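Local coordinates for protein diacylglycerol lipase (Aspergillus oryzae, PDB 5XK2) that probably hydrolyses the ester bonds of mono- and diacylglycerols, as a fungal class 3 lipase of the alpha/beta-hydrolase superfamily, at residues A116-G119 with F120-W124; F63-D66 with T67-D70; I131-T134 with L135-K139; L263-H266 with S267-W270. One frame throughout, in Å; residues are numbered along the deposited sequence.

Contact 1: residues A116-G119 with F120-W124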
ATOM      1  N   ALA A 116     -11.744 -13.787 -16.363  1.00 11.21           N
ATOM      2  CA  ALA A 116     -11.528 -13.368 -14.979  1.00 10.07           C
ATOM      3  C   ALA A 116     -10.149 -12.776 -14.803  1.00 12.07           C
ATOM      4  O   ALA A 116      -9.247 -13.028 -15.602  1.00 14.26           O
ATOM      5  CB  ALA A 116     -11.700 -14.548 -14.027  1.00 11.52           C
ATOM      6  N   GLU A 117      -9.979 -11.996 -13.740  1.00  9.79           N
ATOM      7  CA  GLU A 117      -8.671 -11.443 -13.403  1.00 11.36           C
ATOM      8  C   GLU A 117      -7.707 -12.596 -13.101  1.00 13.45           C
ATOM      9  O   GLU A 117      -8.009 -13.442 -12.271  1.00 13.27           O
ATOM     10  CB  GLU A 117      -8.800 -10.505 -12.188  1.00 14.52           C
ATOM     11  CG  GLU A 117      -7.801  -9.370 -12.155  1.00 17.55           C
ATOM     12  CD  GLU A 117      -6.488  -9.746 -11.490  1.00 27.21           C
ATOM     13  OE1 GLU A 117      -5.494  -9.026 -11.713  1.00 39.33           O
ATOM     14  OE2 GLU A 117      -6.447 -10.741 -10.738  1.00 17.67           O
ATOM     15  N   LEU A 118      -6.558 -12.634 -13.778  1.00 12.20           N
ATOM     16  CA  LEU A 118      -5.658 -13.783 -13.683  1.00 16.09           C
ATOM     17  C   LEU A 118      -5.151 -14.030 -12.265  1.00 13.57           C
ATOM     18  O   LEU A 118      -5.128 -15.172 -11.792  1.00 13.81           O
ATOM     19  CB  LEU A 118      -4.459 -13.597 -14.619  1.00 16.55           C
ATOM     20  CG  LEU A 118      -3.365 -14.667 -14.474  1.00 15.61           C
ATOM     21  CD1 LEU A 118      -3.860 -16.030 -14.895  1.00 19.21           C
ATOM     22  CD2 LEU A 118      -2.139 -14.259 -15.272  1.00 21.48           C
ATOM     23  N   GLY A 119      -4.755 -12.960 -11.586  1.00 13.29           N
ATOM     24  CA  GLY A 119      -4.192 -13.107 -10.251  1.00 14.47           C
ATOM     25  C   GLY A 119      -5.174 -13.746  -9.285  1.00 16.23           C
ATOM     26  O   GLY A 119      -4.833 -14.679  -8.540  1.00 13.92           O
ATOM     27  N   PHE A 120      -6.398 -13.231  -9.266  1.00 13.10           N
ATOM     28  CA  PHE A 120      -7.403 -13.729  -8.327  1.00 11.28           C
ATOM     29  C   PHE A 120      -7.849 -15.139  -8.704  1.00 10.75           C
ATOM     30  O   PHE A 120      -8.092 -15.986  -7.826  1.00 13.33           O
ATOM     31  CB  PHE A 120      -8.620 -12.799  -8.284  1.00 11.16           C
ATOM     32  CG  PHE A 120      -8.319 -11.416  -7.793  1.00 11.57           C
ATOM     33  CD1 PHE A 120      -7.589 -11.214  -6.622  1.00 12.40           C
ATOM     34  CD2 PHE A 120      -8.781 -10.314  -8.490  1.00 12.54           C
ATOM     35  CE1 PHE A 120      -7.323  -9.915  -6.177  1.00 17.05           C
ATOM     36  CE2 PHE A 120      -8.524  -9.028  -8.054  1.00 14.14           C
ATOM     37  CZ  PHE A 120      -7.783  -8.828  -6.897  1.00 13.12           C
ATOM     38  N   TRP A 121      -7.954 -15.403 -10.006  1.00  9.89           N
ATOM     39  CA  TRP A 121      -8.363 -16.737 -10.440  1.00 12.42           C
ATOM     40  C   TRP A 121      -7.277 -17.743 -10.058  1.00 14.78           C
ATOM     41  O   TRP A 121      -7.574 -18.837  -9.594  1.00 14.92           O
ATOM     42  CB  TRP A 121      -8.627 -16.783 -11.952  1.00 11.24           C
ATOM     43  CG  TRP A 121      -9.074 -18.168 -12.410  1.00 11.89           C
ATOM     44  CD1 TRP A 121      -8.370 -19.046 -13.184  1.00 19.13           C
ATOM     45  CD2 TRP A 121     -10.311 -18.816 -12.095  1.00 10.86           C
ATOM     46  NE1 TRP A 121      -9.110 -20.200 -13.383  1.00 16.58           N
ATOM     47  CE2 TRP A 121     -10.301 -20.078 -12.723  1.00 13.22           C
ATOM     48  CE3 TRP A 121     -11.439 -18.440 -11.354  1.00 12.59           C
ATOM     49  CZ2 TRP A 121     -11.369 -20.971 -12.616  1.00 13.83           C
ATOM     50  CZ3 TRP A 121     -12.497 -19.325 -11.251  1.00 13.63           C
ATOM     51  CH2 TRP A 121     -12.459 -20.577 -11.881  1.00 14.84           C
ATOM     52  N   THR A 122      -6.021 -17.354 -10.250  1.00 12.09           N
ATOM     53  CA  THR A 122      -4.886 -18.203  -9.859  1.00 13.26           C
ATOM     54  C   THR A 122      -4.906 -18.516  -8.357  1.00 14.28           C
ATOM     55  O   THR A 122      -4.709 -19.673  -7.954  1.00 14.53           O
ATOM     56  CB  THR A 122      -3.550 -17.542 -10.244  1.00 15.96           C
ATOM     57  OG1 THR A 122      -3.497 -17.401 -11.673  1.00 16.81           O
ATOM     58  CG2 THR A 122      -2.368 -18.400  -9.770  1.00 19.91           C
ATOM     59  N   ALA A 123      -5.187 -17.499  -7.546  1.00 12.93           N
ATOM     60  CA  ALA A 123      -5.247 -17.676  -6.098  1.00 12.94           C
ATOM     61  C   ALA A 123      -6.288 -18.733  -5.718  1.00 14.42           C
ATOM     62  O   ALA A 123      -6.028 -19.600  -4.886  1.00 16.19           O
ATOM     63  CB  ALA A 123      -5.551 -16.352  -5.414  1.00 13.65           C
ATOM     64  N   TRP A 124      -7.469 -18.660  -6.326  1.00 11.19           N
ATOM     65  CA  TRP A 124      -8.516 -19.635  -6.066  1.00 10.22           C
ATOM     66  C   TRP A 124      -8.091 -21.023  -6.526  1.00 12.85           C
ATOM     67  O   TRP A 124      -8.295 -22.002  -5.821  1.00 12.73           O
ATOM     68  CB  TRP A 124      -9.808 -19.215  -6.771  1.00 11.65           C
ATOM     69  CG  TRP A 124     -10.833 -20.307  -6.996  1.00 12.91           C
ATOM     70  CD1 TRP A 124     -11.368 -20.683  -8.199  1.00 12.05           C
ATOM     71  CD2 TRP A 124     -11.471 -21.131  -6.004  1.00 10.77           C
ATOM     72  NE1 TRP A 124     -12.285 -21.687  -8.020  1.00 11.82           N
ATOM     73  CE2 TRP A 124     -12.381 -21.973  -6.683  1.00 11.62           C
ATOM     74  CE3 TRP A 124     -11.369 -21.231  -4.606  1.00 12.07           C
ATOM     75  CZ2 TRP A 124     -13.178 -22.917  -6.016  1.00 11.06           C
ATOM     76  CZ3 TRP A 124     -12.168 -22.152  -3.946  1.00 12.26           C
ATOM     77  CH2 TRP A 124     -13.053 -22.991  -4.648  1.00 14.52           C
TER
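E117 and F120 meet where strand 116-117 runs straight into helix 118-138. A bend at chi2 (-87°) folds the E117 carboxylate back over the first helical turn, where its OE2 accepts from F120 N at 2.9 Å and is approached nearly along its own C-O bond. The same oxygen lies 3.3 Å from F120 CD2, so the capping carboxylate also lies against the F120 ring; the two flat groups are turned 52° from each other. This buried flank is the tight part. The F120 ring continues onto A157 and L161 of helix 154-168, and on the adjoining side A116 CB packs against W121 CB at 4.3 Å. W121 N closes the turn on E117 O at 3.0 Å.

L118, G119 and T122 form the more open flank. Here the grip is polar: L118 O receives T122 N at 2.8 Å and T122 OG1, also at 2.8 Å. The two donors come from opposite faces of the carbonyl, and the hydroxyl sits above the carbonyl plane. T122 OG1 can do this because it lies beside its own backbone N (chi1 -63°). L118 CD1 makes a van der Waals contact with the hydroxyl, 3.5 Å from T122 OG1. With a side chain at the N-cap position accepting the amide three residues on, the geometry is that of an N-capped alpha helix rising directly from a beta strand.

Contact 2: residues F63-D66 with T67-D70; sequences FSDD and TITD
An Asx turn, in which the D65 carboxylate accepts the amide of T67, opens the connection between strands 58-65 and 71-78. D65 CG stands anti to the backbone N (chi1 172°), a setting that carries the carboxylate into the loop. OD1 of D65 takes two amides from one face of its plane: T67 N at 2.9 Å, well above the plane, and I68 N at 3.1 Å, on the syn side and closer to the plane. The second oxygen, D65 OD2, is shared by the two donors of a single residue, T69 N at 2.8 Å from above the plane and T69 OG1 at 2.6 Å on the anti side. Four bonds therefore spread over both carboxylate oxygens, and three successive amides turn inward around one side chain.

In the fold this is the hairpin loop that follows an outermost strand of the main sheet, and the buried D65 serves as its polar centre. T69 OG1 sits between its backbone N and carbonyl carbon (chi1 66°), which lets it meet D65 OD2; it also bonds T71 OG1, at the start of the returning strand.

D66 and T67 lie on the exposed side of the loop. A water bonds T67 OG1 at 2.8 Å and more weakly accepts from D66 N at 3.3 Å. D66 OD1 and D70 OD1, like charges, come within 4.3 Å, while D70 OD2 is hydrogen-bonded to S91 OG.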
ATOM      1  N   PHE A  63      -5.496 -22.723   5.198  1.00 11.43           N
ATOM      2  CA  PHE A  63      -4.554 -22.697   4.090  1.00 11.38           C
ATOM      3  C   PHE A  63      -3.838 -21.368   4.032  1.00 14.97           C
ATOM      4  O   PHE A  63      -4.387 -20.314   4.375  1.00 12.36           O
ATOM      5  CB  PHE A  63      -5.267 -22.985   2.753  1.00 11.81           C
ATOM      6  CG  PHE A  63      -6.524 -22.180   2.544  1.00 11.55           C
ATOM      7  CD1 PHE A  63      -6.473 -20.934   1.946  1.00 13.32           C
ATOM      8  CD2 PHE A  63      -7.762 -22.704   2.905  1.00 10.77           C
ATOM      9  CE1 PHE A  63      -7.632 -20.197   1.754  1.00 15.58           C
ATOM     10  CE2 PHE A  63      -8.917 -21.985   2.721  1.00 11.87           C
ATOM     11  CZ  PHE A  63      -8.859 -20.729   2.148  1.00 14.42           C
ATOM     12  N   SER A  64      -2.562 -21.428   3.686  1.00 14.10           N
ATOM     13  CA  SER A  64      -1.771 -20.219   3.547  1.00 16.11           C
ATOM     14  C   SER A  64      -0.760 -20.422   2.425  1.00 24.51           C
ATOM     15  O   SER A  64      -0.014 -21.405   2.445  1.00 31.55           O
ATOM     16  CB  SER A  64      -1.089 -19.894   4.874  1.00 22.11           C
ATOM     17  OG  SER A  64      -0.441 -18.637   4.838  1.00 30.31           O
ATOM     18  N   ASP A  65      -0.738 -19.528   1.445  1.00 20.38           N
ATOM     19  CA  ASP A  65       0.274 -19.601   0.390  1.00 25.33           C
ATOM     20  C   ASP A  65       1.172 -18.385   0.466  1.00 34.54           C
ATOM     21  O   ASP A  65       0.787 -17.306   0.024  1.00 28.50           O
ATOM     22  CB  ASP A  65      -0.399 -19.681  -0.980  1.00 27.95           C
ATOM     23  CG  ASP A  65       0.584 -19.559  -2.136  1.00 28.83           C
ATOM     24  OD1 ASP A  65       1.789 -19.803  -1.943  1.00 30.90           O
ATOM     25  OD2 ASP A  65       0.133 -19.210  -3.246  1.00 31.51           O
ATOM     26  N   ASP A  66       2.382 -18.582   0.982  1.00 34.69           N
ATOM     27  CA  ASP A  66       3.354 -17.505   1.156  1.00 40.23           C
ATOM     28  C   ASP A  66       4.325 -17.493  -0.009  1.00 39.07           C
ATOM     29  O   ASP A  66       5.271 -16.714  -0.032  1.00 41.38           O
ATOM     30  CB  ASP A  66       4.132 -17.666   2.470  1.00 48.88           C
ATOM     31  CG  ASP A  66       3.363 -17.154   3.679  1.00 56.43           C
ATOM     32  OD1 ASP A  66       2.378 -16.406   3.497  1.00 59.92           O
ATOM     33  OD2 ASP A  66       3.750 -17.494   4.817  1.00 58.90           O
ATOM     34  N   THR A  67       4.099 -18.386  -0.963  1.00 40.58           N
ATOM     35  CA  THR A  67       5.057 -18.607  -2.031  1.00 41.01           C
ATOM     36  C   THR A  67       4.715 -17.786  -3.257  1.00 42.32           C
ATOM     37  O   THR A  67       5.483 -16.919  -3.668  1.00 45.47           O
ATOM     38  CB  THR A  67       5.129 -20.092  -2.423  1.00 42.75           C
ATOM     39  OG1 THR A  67       5.678 -20.844  -1.335  1.00 41.15           O
ATOM     40  CG2 THR A  67       6.004 -20.279  -3.660  1.00 46.83           C
ATOM     41  N   ILE A  68       3.557 -18.067  -3.840  1.00 33.90           N
ATOM     42  CA  ILE A  68       3.193 -17.470  -5.109  1.00 38.81           C
ATOM     43  C   ILE A  68       2.076 -16.417  -4.958  1.00 33.11           C
ATOM     44  O   ILE A  68       2.275 -15.264  -5.321  1.00 34.11           O
ATOM     45  CB  ILE A  68       2.814 -18.570  -6.142  1.00 39.21           C
ATOM     46  CG1 ILE A  68       1.976 -17.999  -7.283  1.00 41.06           C
ATOM     47  CG2 ILE A  68       2.113 -19.738  -5.487  1.00 44.36           C
ATOM     48  CD1 ILE A  68       1.612 -19.034  -8.327  1.00 45.46           C
ATOM     49  N   THR A  69       0.906 -16.802  -4.452  1.00 26.97           N
ATOM     50  CA  THR A  69      -0.242 -15.886  -4.463  1.00 23.30           C
ATOM     51  C   THR A  69      -0.508 -15.037  -3.221  1.00 23.73           C
ATOM     52  O   THR A  69      -1.343 -14.148  -3.281  1.00 26.64           O
ATOM     53  CB  THR A  69      -1.548 -16.653  -4.751  1.00 27.69           C
ATOM     54  OG1 THR A  69      -1.823 -17.544  -3.667  1.00 27.50           O
ATOM     55  CG2 THR A  69      -1.431 -17.447  -6.048  1.00 30.38           C
ATOM     56  N   ASP A  70       0.176 -15.297  -2.109  1.00 21.14           N
ATOM     57  CA  ASP A  70      -0.040 -14.523  -0.877  1.00 16.83           C
ATOM     58  C   ASP A  70      -1.516 -14.547  -0.445  1.00 19.43           C
ATOM     59  O   ASP A  70      -2.077 -13.520  -0.034  1.00 23.03           O
ATOM     60  CB  ASP A  70       0.448 -13.074  -1.056  1.00 25.91           C
ATOM     61  CG  ASP A  70       0.707 -12.372   0.261  1.00 35.72           C
ATOM     62  OD1 ASP A  70       0.952 -13.055   1.280  1.00 38.25           O
ATOM     63  OD2 ASP A  70       0.671 -11.124   0.273  1.00 42.33           O
TER
HETATM   64  O   HOH W   1       3.619 -21.583   0.346  1.00 43.79           O

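Contact 3: residues I131-T134 with L135-K139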
ATOM      1  N   ILE A 131     -10.243 -27.188  -0.816  1.00 14.30           N
ATOM      2  CA  ILE A 131     -11.506 -26.661  -0.307  1.00 11.48           C
ATOM      3  C   ILE A 131     -12.689 -27.549  -0.707  1.00 14.18           C
ATOM      4  O   ILE A 131     -13.552 -27.861   0.109  1.00 15.41           O
ATOM      5  CB  ILE A 131     -11.705 -25.202  -0.779  1.00 11.08           C
ATOM      6  CG1 ILE A 131     -10.710 -24.298  -0.032  1.00 13.23           C
ATOM      7  CG2 ILE A 131     -13.146 -24.757  -0.544  1.00 14.48           C
ATOM      8  CD1 ILE A 131     -10.621 -22.869  -0.564  1.00 13.42           C
ATOM      9  N   ILE A 132     -12.719 -27.995  -1.959  1.00 12.17           N
ATOM     10  CA  ILE A 132     -13.771 -28.887  -2.407  1.00 12.26           C
ATOM     11  C   ILE A 132     -13.722 -30.216  -1.653  1.00 12.59           C
ATOM     12  O   ILE A 132     -14.765 -30.745  -1.252  1.00 14.31           O
ATOM     13  CB  ILE A 132     -13.668 -29.111  -3.920  1.00 15.37           C
ATOM     14  CG1 ILE A 132     -14.064 -27.820  -4.638  1.00 14.65           C
ATOM     15  CG2 ILE A 132     -14.559 -30.278  -4.370  1.00 21.00           C
ATOM     16  CD1 ILE A 132     -13.865 -27.873  -6.127  1.00 18.70           C
ATOM     17  N   LYS A 133     -12.508 -30.721  -1.432  1.00 14.60           N
ATOM     18  CA  LYS A 133     -12.327 -31.957  -0.666  1.00 16.72           C
ATOM     19  C   LYS A 133     -12.967 -31.803   0.700  1.00 14.92           C
ATOM     20  O   LYS A 133     -13.698 -32.677   1.175  1.00 15.91           O
ATOM     21  CB  LYS A 133     -10.844 -32.297  -0.523  1.00 16.86           C
ATOM     22  CG  LYS A 133     -10.566 -33.554   0.326  1.00 23.02           C
ATOM     23  CD  LYS A 133      -9.078 -33.656   0.660  1.00 32.52           C
ATOM     24  CE  LYS A 133      -8.696 -35.010   1.278  1.00 43.76           C
ATOM     25  NZ  LYS A 133      -8.485 -34.955   2.761  1.00 41.72           N
ATOM     26  N   THR A 134     -12.706 -30.654   1.315  1.00 14.68           N
ATOM     27  CA  THR A 134     -13.231 -30.379   2.647  1.00 13.61           C
ATOM     28  C   THR A 134     -14.749 -30.201   2.649  1.00 11.85           C
ATOM     29  O   THR A 134     -15.429 -30.710   3.542  1.00 12.65           O
ATOM     30  CB  THR A 134     -12.550 -29.135   3.251  1.00 12.27           C
ATOM     31  OG1 THR A 134     -11.134 -29.370   3.344  1.00 14.06           O
ATOM     32  CG2 THR A 134     -13.098 -28.853   4.653  1.00 16.38           C
ATOM     33  N   LEU A 135     -15.300 -29.484   1.662  1.00 10.67           N
ATOM     34  CA  LEU A 135     -16.745 -29.340   1.577  1.00 10.22           C
ATOM     35  C   LEU A 135     -17.410 -30.722   1.464  1.00 12.95           C
ATOM     36  O   LEU A 135     -18.411 -30.999   2.116  1.00 11.83           O
ATOM     37  CB  LEU A 135     -17.138 -28.463   0.377  1.00 14.18           C
ATOM     38  CG  LEU A 135     -16.723 -26.994   0.503  1.00 11.95           C
ATOM     39  CD1 LEU A 135     -17.135 -26.217  -0.748  1.00 13.44           C
ATOM     40  CD2 LEU A 135     -17.352 -26.366   1.729  1.00 12.91           C
ATOM     41  N   ASP A 136     -16.812 -31.577   0.643  1.00 16.16           N
ATOM     42  CA  ASP A 136     -17.353 -32.916   0.425  1.00 14.51           C
ATOM     43  C   ASP A 136     -17.300 -33.750   1.720  1.00 11.56           C
ATOM     44  O   ASP A 136     -18.255 -34.470   2.043  1.00 17.09           O
ATOM     45  CB  ASP A 136     -16.602 -33.606  -0.715  1.00 14.01           C
ATOM     46  CG  ASP A 136     -16.939 -33.014  -2.092  1.00 22.39           C
ATOM     47  OD1 ASP A 136     -17.823 -32.129  -2.190  1.00 23.22           O
ATOM     48  OD2 ASP A 136     -16.312 -33.459  -3.076  1.00 25.41           O
ATOM     49  N   GLU A 137     -16.213 -33.626   2.474  1.00 11.77           N
ATOM     50  CA  GLU A 137     -16.081 -34.344   3.745  1.00 12.92           C
ATOM     51  C   GLU A 137     -17.128 -33.857   4.758  1.00 15.05           C
ATOM     52  O   GLU A 137     -17.657 -34.643   5.536  1.00 14.98           O
ATOM     53  CB  GLU A 137     -14.670 -34.176   4.315  1.00 16.91           C
ATOM     54  CG  GLU A 137     -13.596 -34.918   3.524  1.00 18.50           C
ATOM     55  CD  GLU A 137     -12.191 -34.507   3.898  1.00 27.18           C
ATOM     56  OE1 GLU A 137     -12.037 -33.516   4.647  1.00 28.46           O
ATOM     57  OE2 GLU A 137     -11.239 -35.195   3.458  1.00 28.57           O
ATOM     58  N   LEU A 138     -17.426 -32.560   4.742  1.00 11.99           N
ATOM     59  CA  LEU A 138     -18.342 -31.992   5.721  1.00 13.95           C
ATOM     60  C   LEU A 138     -19.803 -32.261   5.402  1.00 13.92           C
ATOM     61  O   LEU A 138     -20.658 -32.187   6.272  1.00 15.03           O
ATOM     62  CB  LEU A 138     -18.117 -30.477   5.831  1.00 11.44           C
ATOM     63  CG  LEU A 138     -16.812 -30.119   6.520  1.00 11.76           C
ATOM     64  CD1 LEU A 138     -16.532 -28.618   6.347  1.00 13.21           C
ATOM     65  CD2 LEU A 138     -16.922 -30.479   8.008  1.00 15.45           C
ATOM     66  N   LYS A 139     -20.101 -32.583   4.153  1.00 11.85           N
ATOM     67  CA  LYS A 139     -21.498 -32.651   3.738  1.00 12.99           C
ATOM     68  C   LYS A 139     -22.364 -33.668   4.505  1.00 14.61           C
ATOM     69  O   LYS A 139     -23.451 -33.316   4.954  1.00 16.41           O
ATOM     70  CB  LYS A 139     -21.576 -32.943   2.228  1.00 16.31           C
ATOM     71  CG  LYS A 139     -22.991 -32.995   1.680  1.00 25.05           C
ATOM     72  CD  LYS A 139     -23.502 -31.616   1.360  1.00 32.85           C
ATOM     73  CE  LYS A 139     -24.588 -31.673   0.293  1.00 38.18           C
ATOM     74  NZ  LYS A 139     -25.933 -31.625   0.906  1.00 43.00           N
TER
HETATM   75  O   HOH W   2      -9.968 -31.436   4.744  1.00 31.26           O
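K133 and E137, one helical turn apart, join in a salt bridge: K133 NZ donates to E137 OE2 at 2.9 Å, meeting the oxygen on its syn side, 18° out of the carboxylate plane. The lysine chain runs extended until its last torsion, and the bend there (chi4 -103°) swings the ammonium across to the glutamate. The other oxygen, E137 OE1, accepts from a water at 2.9 Å that also donates to T134 OG1 at 2.8 Å. T134 OG1 is in addition hydrogen-bonded to R130 O, one turn back. D136 OD1 looks outside the segment, to Y171 OH.

L135, D136, E137 and L138 each donate their N-H to the carbonyl four residues earlier, while the bonds from K139 N are weak; L138 O is bonded to H142 ND1. The polar pair lies on the exposed side of the helix. On its apolar side, facing strands 58-65, 71-78 and 83-89, T134 CG2 and L138 CD1 lie alongside at 3.8 Å, and I131 CG2 approaches L135 CD1 at 4.3 Å.

With both carboxylate oxygens of E137 engaged, its rotation should be restricted, and its charge would be expected to favour the ionised lysine.

Contact 4: residues L263-H266 with S267-W270; sequences LAFH and SHVW
F265 and H268 meet through ring and CH-pi contacts. H268 CB sits over the F265 face, 4.1 Å from the ring centroid and 11° off the normal. Farther out the two rings meet obliquely, planes at 46°, with F265 CZ 3.6 Å from H268 CD2. On the same side of the phenyl plane, but displaced beyond the rim, V269 CG1 touches F265 CE2 at 4.2 Å. F265 and H266 also pack on T99 of the second subunit.

Backbone hydrogen bonds reach back three residues at a time: S267 N to A264 O at 2.9 Å and H268 N to F265 O at 2.8 Å, both from well above the carbonyl plane. Such bonding is that of consecutive 3-10-like turns, continuing from 263-264. V269 N to H266 O, at 3.3 Å, is weak; the edge of the W270 indole also faces that oxygen, CD1 lying 3.1 Å from H266 O.

Among the polar side chains, H266 has chi1 at 65°, which turns its imidazole toward the following residue; S267 OG then lies over one face, 3.2 Å from H266 CE1. Their polar ends are held elsewhere, H266 ND1 by D231 and S267 OG by D205.

H268 NE2 bonds S153 OG and its ND1 bonds D206 OD2, consistent with a Ser-His-Asp catalytic triad. The loop, which comes after strand 240-243, brings H268 to the probable nucleophile elbow between strand 146-152 and helix 154-168.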
ATOM      1  N   LEU A 263      -5.749   8.694  -0.939  1.00 13.26           N
ATOM      2  CA  LEU A 263      -6.028   9.199   0.404  1.00 15.71           C
ATOM      3  C   LEU A 263      -7.400   8.759   0.901  1.00 16.96           C
ATOM      4  O   LEU A 263      -7.716   8.923   2.075  1.00 15.95           O
ATOM      5  CB  LEU A 263      -5.914  10.728   0.454  1.00 16.93           C
ATOM      6  CG  LEU A 263      -5.812  11.296   1.875  1.00 25.00           C
ATOM      7  CD1 LEU A 263      -4.640  10.706   2.659  1.00 24.42           C
ATOM      8  CD2 LEU A 263      -5.715  12.810   1.819  1.00 29.09           C
ATOM      9  N   ALA A 264      -8.198   8.156   0.021  1.00 16.09           N
ATOM     10  CA  ALA A 264      -9.490   7.603   0.446  1.00 15.33           C
ATOM     11  C   ALA A 264      -9.328   6.193   1.020  1.00 17.17           C
ATOM     12  O   ALA A 264     -10.313   5.521   1.330  1.00 13.14           O
ATOM     13  CB  ALA A 264     -10.474   7.598  -0.704  1.00 12.81           C
ATOM     14  N   PHE A 265      -8.090   5.728   1.167  1.00 12.48           N
ATOM     15  CA  PHE A 265      -7.885   4.362   1.603  1.00 11.63           C
ATOM     16  C   PHE A 265      -8.511   4.057   2.972  1.00 13.69           C
ATOM     17  O   PHE A 265      -8.918   2.931   3.223  1.00 13.26           O
ATOM     18  CB  PHE A 265      -6.398   4.007   1.626  1.00 15.60           C
ATOM     19  CG  PHE A 265      -6.170   2.543   1.702  1.00 16.08           C
ATOM     20  CD1 PHE A 265      -6.307   1.759   0.577  1.00 20.74           C
ATOM     21  CD2 PHE A 265      -5.908   1.934   2.921  1.00 22.45           C
ATOM     22  CE1 PHE A 265      -6.140   0.399   0.649  1.00 18.03           C
ATOM     23  CE2 PHE A 265      -5.735   0.562   3.002  1.00 26.88           C
ATOM     24  CZ  PHE A 265      -5.853  -0.204   1.866  1.00 21.28           C
ATOM     25  N   HIS A 266      -8.634   5.061   3.835  1.00 11.27           N
ATOM     26  CA  HIS A 266      -9.287   4.858   5.130  1.00 11.51           C
ATOM     27  C   HIS A 266     -10.656   4.181   4.960  1.00 13.07           C
ATOM     28  O   HIS A 266     -11.049   3.357   5.778  1.00 11.17           O
ATOM     29  CB  HIS A 266      -9.445   6.197   5.863  1.00 10.94           C
ATOM     30  CG  HIS A 266     -10.372   7.152   5.178  1.00 11.72           C
ATOM     31  ND1 HIS A 266     -11.706   7.268   5.514  1.00 13.24           N
ATOM     32  CD2 HIS A 266     -10.172   8.000   4.137  1.00 13.99           C
ATOM     33  CE1 HIS A 266     -12.280   8.168   4.730  1.00 14.31           C
ATOM     34  NE2 HIS A 266     -11.372   8.628   3.888  1.00 16.17           N
ATOM     35  N   SER A 267     -11.357   4.514   3.878  1.00  8.96           N
ATOM     36  CA  SER A 267     -12.699   3.963   3.630  1.00  9.39           C
ATOM     37  C   SER A 267     -12.660   2.452   3.425  1.00  9.77           C
ATOM     38  O   SER A 267     -13.638   1.753   3.674  1.00  9.27           O
ATOM     39  CB  SER A 267     -13.336   4.626   2.407  1.00  9.92           C
ATOM     40  OG  SER A 267     -13.567   6.009   2.692  1.00 12.10           O
ATOM     41  N   HIS A 268     -11.513   1.949   2.976  1.00  8.03           N
ATOM     42  CA  HIS A 268     -11.385   0.530   2.645  1.00  9.04           C
ATOM     43  C   HIS A 268     -11.447  -0.380   3.860  1.00  9.83           C
ATOM     44  O   HIS A 268     -11.807  -1.551   3.722  1.00 11.34           O
ATOM     45  CB  HIS A 268     -10.051   0.273   1.904  1.00  8.51           C
ATOM     46  CG  HIS A 268      -9.916  -1.111   1.344  1.00  9.65           C
ATOM     47  ND1 HIS A 268     -10.805  -1.636   0.429  1.00  9.62           N
ATOM     48  CD2 HIS A 268      -8.956  -2.052   1.519  1.00 11.14           C
ATOM     49  CE1 HIS A 268     -10.410  -2.853   0.085  1.00 10.07           C
ATOM     50  NE2 HIS A 268      -9.288  -3.128   0.731  1.00 10.33           N
ATOM     51  N   VAL A 269     -11.039   0.117   5.030  1.00  9.20           N
ATOM     52  CA  VAL A 269     -10.907  -0.778   6.167  1.00  9.98           C
ATOM     53  C   VAL A 269     -12.114  -0.761   7.089  1.00 11.23           C
ATOM     54  O   VAL A 269     -12.153  -1.548   8.031  1.00 13.66           O
ATOM     55  CB  VAL A 269      -9.618  -0.479   6.973  1.00 13.20           C
ATOM     56  CG1 VAL A 269      -8.428  -0.474   6.025  1.00 16.82           C
ATOM     57  CG2 VAL A 269      -9.719   0.864   7.690  1.00 13.34           C
ATOM     58  N   TRP A 270     -13.104   0.094   6.800  1.00 10.18           N
ATOM     59  CA  TRP A 270     -14.292   0.161   7.648  1.00 11.46           C
ATOM     60  C   TRP A 270     -15.514  -0.321   6.869  1.00  9.73           C
ATOM     61  O   TRP A 270     -16.160   0.468   6.182  1.00 15.41           O
ATOM     62  CB  TRP A 270     -14.512   1.615   8.127  1.00 13.18           C
ATOM     63  CG  TRP A 270     -13.393   2.120   8.982  1.00 10.69           C
ATOM     64  CD1 TRP A 270     -12.355   2.914   8.595  1.00 14.26           C
ATOM     65  CD2 TRP A 270     -13.184   1.839  10.382  1.00 12.88           C
ATOM     66  NE1 TRP A 270     -11.507   3.147   9.668  1.00 14.93           N
ATOM     67  CE2 TRP A 270     -11.997   2.496  10.765  1.00 14.63           C
ATOM     68  CE3 TRP A 270     -13.877   1.085  11.329  1.00 16.51           C
ATOM     69  CZ2 TRP A 270     -11.492   2.424  12.071  1.00 20.36           C
ATOM     70  CZ3 TRP A 270     -13.375   1.033  12.638  1.00 14.04           C
ATOM     71  CH2 TRP A 270     -12.198   1.695  12.984  1.00 16.87           C
TER

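Contacts 1, 2 and 3 form one touching group. Contacts 1 and 3 lie at the two ends of helix 118-138, centres 21 Å apart, and W124 CZ3 meets I131 CD1 at 3.8 Å. Contact 2 packs on both: T69 CG2 lies 3.8 Å from A123 CA, and F63 CE2 lies 3.8 Å from I131 CD1. The end of strand 58-65 and the loop after it thus touch this helix at two places. Contact 4, which holds the histidine of the probable triad, stands apart: its nearest atoms are about 10 Å from contact 1 and about 20 Å from contact 3. Of the other three, contact 1 comes closest, and F120 lies near the probable triad without touching it.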